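Local structure of Pdx2 protein (Plasmodium falciparum, 2ABW) at residues G113-I117 with V185-L191. The protein hydrolyses glutamine to glutamate and ammonia as the glutaminase subunit of PLP synthase, the ammonia being channelled to Pdx1 for vitamin B6 biosynthesis. Residues are numbered along the deposited sequence; the frame is centred on the assembly and turned at random.
Sequences GGLDI and VEQNNCL
A beta hairpin of the central mixed sheet in this class I glutamine amidotransferase fold, strands 180-187 and 190-193 joined by the type II' turn Gln187 to Cys190, meets the start of strand 115-120 of the small three-stranded sheet through Gln187 and Asp116. The axes of segments 115-117 and 185-187 approach to 7.4 Å, their N-to-C directions 124° apart, and no backbone-to-backbone hydrogen bond links them, consistent with their belonging to separate sheets. Gln187 bridges the gap with an extended side chain, CG anti to the backbone N (chi1 -175°), and its amide reaches both the backbone N and the carboxylate of Asp116: OE1 accepts from Asp116 N at 2.7 Å, with the donor in the carbonyl plane. NE2 donates almost straight to Asp116 OD2 at 3.0 Å, arriving from above the carboxylate plane. NE2 also hydrogen-bonds Glu165 OE1; the three bonds together should fix the amide's rotation. Alongside these polar bonds are apolar contacts. Leu115 CD2 rests 3.7 Å from Cys190 CB, while its other methyl, CD1, meets Val185 CG2 at 3.9 Å. That same valine methyl is approached tip to tip by Ile117 CD1. Leu115 lies about 11 Å, side chain to side chain, from Cys87, the likely nucleophile. At the turn, a water donates to Gly114 O at 2.7 Å and accepts from Asn188 ND2 at 3.1 Å.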
loop_
_atom_site.group_PDB
_atom_site.type_symbol
_atom_site.label_atom_id
_atom_site.label_comp_id
_atom_site.label_asym_id
_atom_site.label_seq_id
_atom_site.Cartn_x
_atom_site.Cartn_y
_atom_site.Cartn_z
ATOM N N GLY A 113 0.780 11.034 2.433
ATOM C CA GLY A 113 -0.008 11.475 1.264
ATOM C C GLY A 113 0.189 10.574 0.039
ATOM O O GLY A 113 1.005 9.639 0.090
ATOM N N GLY A 114 -0.615 10.881 -1.023
ATOM C CA GLY A 114 -0.448 10.155 -2.311
ATOM C C GLY A 114 -1.790 9.638 -2.839
ATOM O O GLY A 114 -1.981 9.509 -4.022
ATOM N N LEU A 115 -2.701 9.313 -1.928
ATOM C CA LEU A 115 -4.080 8.935 -2.295
ATOM C C LEU A 115 -5.061 9.985 -1.758
ATOM O O LEU A 115 -5.129 10.175 -0.518
ATOM C CB LEU A 115 -4.403 7.550 -1.683
ATOM C CG LEU A 115 -3.550 6.396 -2.221
ATOM C CD1 LEU A 115 -3.821 5.179 -1.417
ATOM C CD2 LEU A 115 -3.779 6.229 -3.684
ATOM N N ASP A 116 -5.763 10.607 -2.665
ATOM C CA ASP A 116 -6.760 11.674 -2.292
ATOM C C ASP A 116 -8.054 10.997 -1.883
ATOM O O ASP A 116 -9.044 10.996 -2.600
ATOM C CB ASP A 116 -6.905 12.718 -3.343
ATOM C CG ASP A 116 -5.619 13.572 -3.481
ATOM O OD1 ASP A 116 -4.799 13.703 -2.506
ATOM O OD2 ASP A 116 -5.384 14.009 -4.618
ATOM N N ILE A 117 -7.989 10.408 -0.676
ATOM C CA ILE A 117 -9.126 9.730 -0.087
ATOM C C ILE A 117 -9.206 10.059 1.396
ATOM O O ILE A 117 -8.285 10.474 2.026
ATOM C CB ILE A 117 -8.983 8.196 -0.224
ATOM C CG1 ILE A 117 -7.799 7.625 0.608
ATOM C CG2 ILE A 117 -8.906 7.826 -1.707
ATOM C CD1 ILE A 117 -7.489 6.129 0.386
ATOM N N VAL A 185 -7.499 1.199 -4.385
ATOM C CA VAL A 185 -7.505 2.425 -5.196
ATOM C C VAL A 185 -6.126 2.637 -5.779
ATOM O O VAL A 185 -5.123 2.154 -5.212
ATOM C CB VAL A 185 -7.881 3.674 -4.356
ATOM C CG1 VAL A 185 -9.388 3.596 -3.995
ATOM C CG2 VAL A 185 -7.051 3.882 -3.111
ATOM N N GLU A 186 -6.079 3.385 -6.859
ATOM C CA GLU A 186 -4.803 3.711 -7.482
ATOM C C GLU A 186 -4.854 5.160 -7.920
ATOM O O GLU A 186 -5.842 5.610 -8.530
ATOM C CB GLU A 186 -4.570 2.742 -8.662
ATOM C CG GLU A 186 -3.147 2.884 -9.282
ATOM C CD GLU A 186 -2.815 1.727 -10.222
ATOM O OE1 GLU A 186 -3.767 1.007 -10.645
ATOM O OE2 GLU A 186 -1.676 1.588 -10.639
ATOM N N GLN A 187 -3.794 5.902 -7.695
ATOM C CA GLN A 187 -3.765 7.326 -8.088
ATOM C C GLN A 187 -2.314 7.618 -8.479
ATOM O O GLN A 187 -1.454 7.532 -7.616
ATOM C CB GLN A 187 -4.158 8.270 -6.962
ATOM C CG GLN A 187 -4.236 9.731 -7.450
ATOM C CD GLN A 187 -4.674 10.650 -6.410
ATOM O OE1 GLN A 187 -5.003 10.238 -5.270
ATOM N NE2 GLN A 187 -4.639 11.966 -6.751
ATOM N N ASN A 188 -2.108 7.906 -9.766
ATOM C CA ASN A 188 -0.753 8.215 -10.244
ATOM C C ASN A 188 0.147 7.032 -9.824
ATOM O O ASN A 188 -0.246 5.874 -10.069
ATOM C CB ASN A 188 -0.258 9.537 -9.713
ATOM C CG ASN A 188 -1.152 10.714 -10.029
ATOM O OD1 ASN A 188 -1.452 10.926 -11.173
ATOM N ND2 ASN A 188 -1.626 11.440 -8.980
ATOM N N ASN A 189 1.267 7.297 -9.145
ATOM C CA ASN A 189 2.202 6.276 -8.737
ATOM C C ASN A 189 1.881 5.469 -7.476
ATOM O O ASN A 189 2.676 4.625 -7.025
ATOM C CB ASN A 189 3.587 6.896 -8.565
ATOM C CG ASN A 189 3.597 8.061 -7.620
ATOM O OD1 ASN A 189 2.846 9.011 -7.804
ATOM N ND2 ASN A 189 4.508 8.045 -6.586
ATOM N N CYS A 190 0.710 5.721 -6.885
ATOM C CA CYS A 190 0.287 5.144 -5.627
ATOM C C CYS A 190 -0.821 4.116 -5.721
ATOM O O CYS A 190 -1.803 4.324 -6.412
ATOM C CB CYS A 190 -0.212 6.240 -4.691
ATOM S SG CYS A 190 1.066 7.516 -4.339
ATOM N N LEU A 191 -0.647 3.006 -5.024
ATOM C CA LEU A 191 -1.622 1.957 -4.946
ATOM C C LEU A 191 -1.924 1.762 -3.522
ATOM O O LEU A 191 -1.034 1.730 -2.663
ATOM C CB LEU A 191 -1.025 0.653 -5.521
ATOM C CG LEU A 191 -1.789 -0.640 -5.389
ATOM C CD1 LEU A 191 -3.100 -0.556 -6.247
ATOM C CD2 LEU A 191 -0.935 -1.817 -5.831
HETATM O O HOH W 1 -0.777 10.701 -6.097
#